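Local coordinates for D-hydantoinase (Ralstonia pickettii, PDB 1NFG), which probably catalyses the stereospecific hydrolysis of the cyclic amide bond of D-hydantoin derivatives, using two zinc ions in each subunit, at residues 79-84 against 433-438; 88-93 against 105-110. All blocks are in the same frame, centred on the assembly; numbering follows the deposited sequence.

Contact 1: residues 79-84 against 433-438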
loop_
_atom_site.group_PDB
_atom_site.type_symbol
_atom_site.label_atom_id
_atom_site.label_comp_id
_atom_site.label_asym_id
_atom_site.label_seq_id
_atom_site.Cartn_x
_atom_site.Cartn_y
_atom_site.Cartn_z
ATOM N N ALA A 79 -21.076 22.733 -30.645
ATOM C CA ALA A 79 -19.869 21.934 -30.828
ATOM C C ALA A 79 -20.088 20.565 -30.183
ATOM O O ALA A 79 -19.710 19.529 -30.735
ATOM C CB ALA A 79 -18.677 22.632 -30.194
ATOM N N ALA A 80 -20.721 20.567 -29.015
ATOM C CA ALA A 80 -20.998 19.330 -28.310
ATOM C C ALA A 80 -21.789 18.384 -29.215
ATOM O O ALA A 80 -21.443 17.208 -29.355
ATOM C CB ALA A 80 -21.781 19.619 -27.036
ATOM N N ALA A 81 -22.845 18.902 -29.833
ATOM C CA ALA A 81 -23.688 18.100 -30.711
ATOM C C ALA A 81 -22.888 17.528 -31.867
ATOM O O ALA A 81 -22.998 16.345 -32.185
ATOM C CB ALA A 81 -24.836 18.943 -31.245
ATOM N N CYS A 82 -22.083 18.372 -32.499
ATOM C CA CYS A 82 -21.275 17.931 -33.620
ATOM C C CYS A 82 -20.262 16.888 -33.178
ATOM O O CYS A 82 -19.683 16.185 -34.007
ATOM C CB CYS A 82 -20.552 19.123 -34.252
ATOM S SG CYS A 82 -21.648 20.266 -35.130
ATOM N N GLY A 83 -20.053 16.792 -31.867
ATOM C CA GLY A 83 -19.105 15.834 -31.335
ATOM C C GLY A 83 -19.769 14.577 -30.808
ATOM O O GLY A 83 -19.104 13.699 -30.251
ATOM N N GLY A 84 -21.084 14.495 -30.965
ATOM C CA GLY A 84 -21.809 13.324 -30.512
ATOM C C GLY A 84 -22.319 13.391 -29.092
ATOM O O GLY A 84 -22.792 12.384 -28.562
ATOM N N VAL A 433 -33.311 15.394 -35.504
ATOM C CA VAL A 433 -31.986 15.292 -36.091
ATOM C C VAL A 433 -31.377 16.682 -35.963
ATOM O O VAL A 433 -31.889 17.634 -36.557
ATOM C CB VAL A 433 -32.060 14.907 -37.587
ATOM C CG1 VAL A 433 -30.706 15.085 -38.244
ATOM C CG2 VAL A 433 -32.536 13.478 -37.732
ATOM N N ILE A 434 -30.304 16.812 -35.182
ATOM C CA ILE A 434 -29.677 18.120 -35.016
ATOM C C ILE A 434 -28.339 18.215 -35.725
ATOM O O ILE A 434 -27.811 19.303 -35.932
ATOM C CB ILE A 434 -29.542 18.500 -33.520
ATOM C CG1 ILE A 434 -28.675 17.481 -32.776
ATOM C CG2 ILE A 434 -30.941 18.581 -32.893
ATOM C CD1 ILE A 434 -28.550 17.764 -31.281
ATOM N N VAL A 435 -27.788 17.069 -36.099
ATOM C CA VAL A 435 -26.541 17.045 -36.857
ATOM C C VAL A 435 -26.807 16.007 -37.929
ATOM O O VAL A 435 -27.175 14.880 -37.616
ATOM C CB VAL A 435 -25.321 16.610 -36.009
ATOM C CG1 VAL A 435 -24.070 16.611 -36.879
ATOM C CG2 VAL A 435 -25.132 17.557 -34.834
ATOM N N ASP A 436 -26.660 16.397 -39.189
ATOM C CA ASP A 436 -26.914 15.494 -40.305
ATOM C C ASP A 436 -25.631 15.355 -41.103
ATOM O O ASP A 436 -25.103 16.342 -41.616
ATOM C CB ASP A 436 -28.015 16.070 -41.202
ATOM C CG ASP A 436 -28.710 15.009 -42.045
ATOM O OD1 ASP A 436 -28.026 14.108 -42.582
ATOM O OD2 ASP A 436 -29.950 15.090 -42.186
ATOM N N GLU A 437 -25.134 14.129 -41.209
ATOM C CA GLU A 437 -23.898 13.859 -41.936
ATOM C C GLU A 437 -22.813 14.918 -41.740
ATOM O O GLU A 437 -22.152 15.323 -42.700
ATOM C CB GLU A 437 -24.173 13.694 -43.430
ATOM C CG GLU A 437 -24.977 12.451 -43.779
ATOM C CD GLU A 437 -24.397 11.177 -43.182
ATOM O OE1 GLU A 437 -23.178 10.938 -43.343
ATOM O OE2 GLU A 437 -25.170 10.415 -42.556
ATOM N N GLY A 438 -22.640 15.375 -40.500
ATOM C CA GLY A 438 -21.607 16.356 -40.213
ATOM C C GLY A 438 -21.988 17.823 -40.173
ATOM O O GLY A 438 -21.166 18.662 -39.789
#
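A81 and V435 point their CB atoms at one another, and one branch of the valine does most of the touching. V435 CG1 stands anti to the backbone N (chi1 180°), which turns CG2 to the side of the helix. There CG2 lies over the last helical turn, 3.6 Å from A81 O and 3.9 Å from A81 CB. The same methyl also meets the C82 backbone, with CG2 3.9 Å from C82 N, and has C82 SG alongside at 4.4 Å. I434 comes in beside it: its CB points along the interface rather than at the helix, and the extended chain beyond CG1 (chi2 -178°) carries CD1 to A81 CB at 3.9 Å. A81 CB is therefore met by two different methyls, one from each of two consecutive residues. Where strand 432-436 pairs with strand 419-429, I434 and V435 both face V427 in a classic beta bulge, and the chain turns a corner at V435. Helix 73-82 closes in a Schellman motif at G84, whose positive phi goes with the bond from G84 N to A81 O. A81 O thus has a backbone donor as well as the valine methyl beside it. The contact joins a helix of the TIM barrel to the beta-sandwich domain of the hydantoinase fold, while D436 and E437 form salt bridges with R40 and R47. Methyl and thiol packing, 155 Å² in all, implies an association that rests mainly on the burial of apolar surface, with little directional demand.

Contact 2: residues 88-93 against 105-110; sequences IVDFCQ and AKWDGM
W107 reaches from helix 100-111 onto strand 85-93 and meets four consecutive residues there. At the root of the side chain, CB lies 3.9 Å from C92 SG, and CG has the same sulfur at 3.8 Å. C92 SG is anti to its own N (chi1 173°), which brings it obliquely beside the five-membered ring while C92 CA sits squarely over that ring's face, 15° off the normal, in a CH-pi contact. Next along the ring, NE1 donates to D90 OD2 at 2.9 Å in a nearly straight bond (164°). The acceptor lies in the indole plane and uses its anti lone pair, and carboxylate and ring are almost coplanar. D90 OD1 is held separately by V60 N and T58 OG1, so bonds at both oxygens fix the carboxylate's rotation. Strand and helix belong to one beta-alpha-beta unit of the TIM barrel, completed by strand 118-124, whose Y121 meets W107 edge-to-face. The CB of F91 points away from the helix, and its ring meets those of the zinc ligands H57 and H59. On the indole, CD2 and CE2 lie under C92 CA, CE2 at 3.5 Å, and CZ2 has F91 O obliquely at 3.3 Å. CE3 and CZ3 pass from C92 SG to Q93 N. M110 CE, from the next turn, covers part of the opposite face toward the rim. At the far end CH2 meets Q93 N over the face at 3.4 Å and Q93 CB at 3.9 Å.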
loop_
_atom_site.group_PDB
_atom_site.type_symbol
_atom_site.label_atom_id
_atom_site.label_comp_id
_atom_site.label_asym_id
_atom_site.label_seq_id
_atom_site.Cartn_x
_atom_site.Cartn_y
_atom_site.Cartn_z
ATOM N N ILE A 88 -25.395 17.664 -21.257
ATOM C CA ILE A 88 -24.258 18.274 -20.613
ATOM C C ILE A 88 -24.686 18.728 -19.234
ATOM O O ILE A 88 -25.859 19.007 -19.008
ATOM C CB ILE A 88 -23.771 19.453 -21.484
ATOM C CG1 ILE A 88 -22.303 19.254 -21.813
ATOM C CG2 ILE A 88 -24.023 20.798 -20.801
ATOM C CD1 ILE A 88 -21.856 20.030 -23.016
ATOM N N VAL A 89 -23.757 18.744 -18.294
ATOM C CA VAL A 89 -24.087 19.216 -16.959
ATOM C C VAL A 89 -23.025 20.260 -16.687
ATOM O O VAL A 89 -21.882 19.938 -16.382
ATOM C CB VAL A 89 -24.047 18.086 -15.918
ATOM C CG1 VAL A 89 -24.646 18.569 -14.610
ATOM C CG2 VAL A 89 -24.842 16.892 -16.424
ATOM N N ASP A 90 -23.409 21.520 -16.855
ATOM C CA ASP A 90 -22.504 22.643 -16.674
ATOM C C ASP A 90 -22.408 23.018 -15.205
ATOM O O ASP A 90 -23.310 22.725 -14.406
ATOM C CB ASP A 90 -23.007 23.841 -17.479
ATOM C CG ASP A 90 -21.904 24.821 -17.829
ATOM O OD1 ASP A 90 -21.012 24.470 -18.626
ATOM O OD2 ASP A 90 -21.932 25.950 -17.308
ATOM N N PHE A 91 -21.298 23.656 -14.855
ATOM C CA PHE A 91 -21.075 24.091 -13.487
ATOM C C PHE A 91 -21.605 25.504 -13.296
ATOM O O PHE A 91 -20.992 26.477 -13.736
ATOM C CB PHE A 91 -19.578 24.034 -13.145
ATOM C CG PHE A 91 -19.101 22.664 -12.759
ATOM C CD1 PHE A 91 -19.417 22.133 -11.514
ATOM C CD2 PHE A 91 -18.374 21.882 -13.655
ATOM C CE1 PHE A 91 -19.021 20.843 -11.160
ATOM C CE2 PHE A 91 -17.971 20.593 -13.316
ATOM C CZ PHE A 91 -18.297 20.073 -12.063
ATOM N N CYS A 92 -22.768 25.599 -12.658
ATOM C CA CYS A 92 -23.386 26.884 -12.371
ATOM C C CYS A 92 -22.557 27.497 -11.249
ATOM O O CYS A 92 -22.507 26.962 -10.137
ATOM C CB CYS A 92 -24.834 26.674 -11.917
ATOM S SG CYS A 92 -25.680 28.167 -11.342
ATOM N N GLN A 93 -21.909 28.619 -11.541
ATOM C CA GLN A 93 -21.041 29.268 -10.564
ATOM C C GLN A 93 -21.630 30.429 -9.767
ATOM O O GLN A 93 -22.094 31.418 -10.335
ATOM C CB GLN A 93 -19.762 29.741 -11.257
ATOM C CG GLN A 93 -18.679 30.160 -10.284
ATOM C CD GLN A 93 -17.382 30.499 -10.978
ATOM O OE1 GLN A 93 -17.294 31.489 -11.704
ATOM N NE2 GLN A 93 -16.364 29.671 -10.768
ATOM N N ALA A 105 -30.572 31.419 -11.569
ATOM C CA ALA A 105 -31.312 32.342 -12.424
ATOM C C ALA A 105 -30.389 32.882 -13.510
ATOM O O ALA A 105 -30.770 32.973 -14.676
ATOM C CB ALA A 105 -31.869 33.492 -11.588
ATOM N N LYS A 106 -29.169 33.243 -13.117
ATOM C CA LYS A 106 -28.198 33.767 -14.068
ATOM C C LYS A 106 -27.879 32.723 -15.132
ATOM O O LYS A 106 -27.738 33.046 -16.320
ATOM C CB LYS A 106 -26.915 34.167 -13.344
ATOM C CG LYS A 106 -25.845 34.721 -14.261
ATOM C CD LYS A 106 -24.654 35.205 -13.457
ATOM C CE LYS A 106 -23.608 35.865 -14.344
ATOM N NZ LYS A 106 -22.548 36.538 -13.525
ATOM N N TRP A 107 -27.767 31.468 -14.701
ATOM C CA TRP A 107 -27.468 30.386 -15.625
ATOM C C TRP A 107 -28.630 30.193 -16.589
ATOM O O TRP A 107 -28.421 30.107 -17.804
ATOM C CB TRP A 107 -27.132 29.091 -14.859
ATOM C CG TRP A 107 -25.712 28.665 -15.111
ATOM C CD1 TRP A 107 -25.295 27.613 -15.874
ATOM C CD2 TRP A 107 -24.528 29.393 -14.757
ATOM N NE1 TRP A 107 -23.931 27.649 -16.035
ATOM C CE2 TRP A 107 -23.434 28.732 -15.361
ATOM C CE3 TRP A 107 -24.286 30.547 -13.997
ATOM C CZ2 TRP A 107 -22.117 29.189 -15.233
ATOM C CZ3 TRP A 107 -22.975 31.001 -13.871
ATOM C CH2 TRP A 107 -21.909 30.321 -14.488
ATOM N N ASP A 108 -29.849 30.142 -16.058
ATOM C CA ASP A 108 -31.019 30.002 -16.916
ATOM C C ASP A 108 -30.978 31.089 -17.994
ATOM O O ASP A 108 -31.307 30.842 -19.157
ATOM C CB ASP A 108 -32.306 30.133 -16.111
ATOM C CG ASP A 108 -32.556 28.938 -15.216
ATOM O OD1 ASP A 108 -32.252 27.797 -15.645
ATOM O OD2 ASP A 108 -33.075 29.132 -14.089
ATOM N N GLY A 109 -30.561 32.291 -17.613
ATOM C CA GLY A 109 -30.488 33.361 -18.583
ATOM C C GLY A 109 -29.566 32.993 -19.723
ATOM O O GLY A 109 -29.854 33.273 -20.886
ATOM N N MET A 110 -28.452 32.351 -19.396
ATOM C CA MET A 110 -27.482 31.956 -20.412
ATOM C C MET A 110 -27.898 30.736 -21.237
ATOM O O MET A 110 -27.647 30.683 -22.442
ATOM C CB MET A 110 -26.137 31.666 -19.756
ATOM C CG MET A 110 -25.475 32.864 -19.108
ATOM S SD MET A 110 -24.001 32.372 -18.169
ATOM C CE MET A 110 -24.763 32.070 -16.618
#

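Helix 73-82 and strand 85-93 follow each other in the chain, so contact 1 and contact 2 draw on neighbouring elements; A80 CB and I88 CD1 pack at 4.0 Å between them. Both contacts are buried, with centres about 22 Å apart. Contact 2 joins near neighbours in sequence within one barrel unit, close to the zinc site, and combines a polar anchor with aromatic packing. Contact 1 lies away from the annotated sites and brings together parts of the chain nearly 350 residues apart, across the boundary between barrel and sandwich, mainly by small apolar side chains, against each other and the helix backbone. Along the chain, contact 2 is nested inside the loop that contact 1 closes.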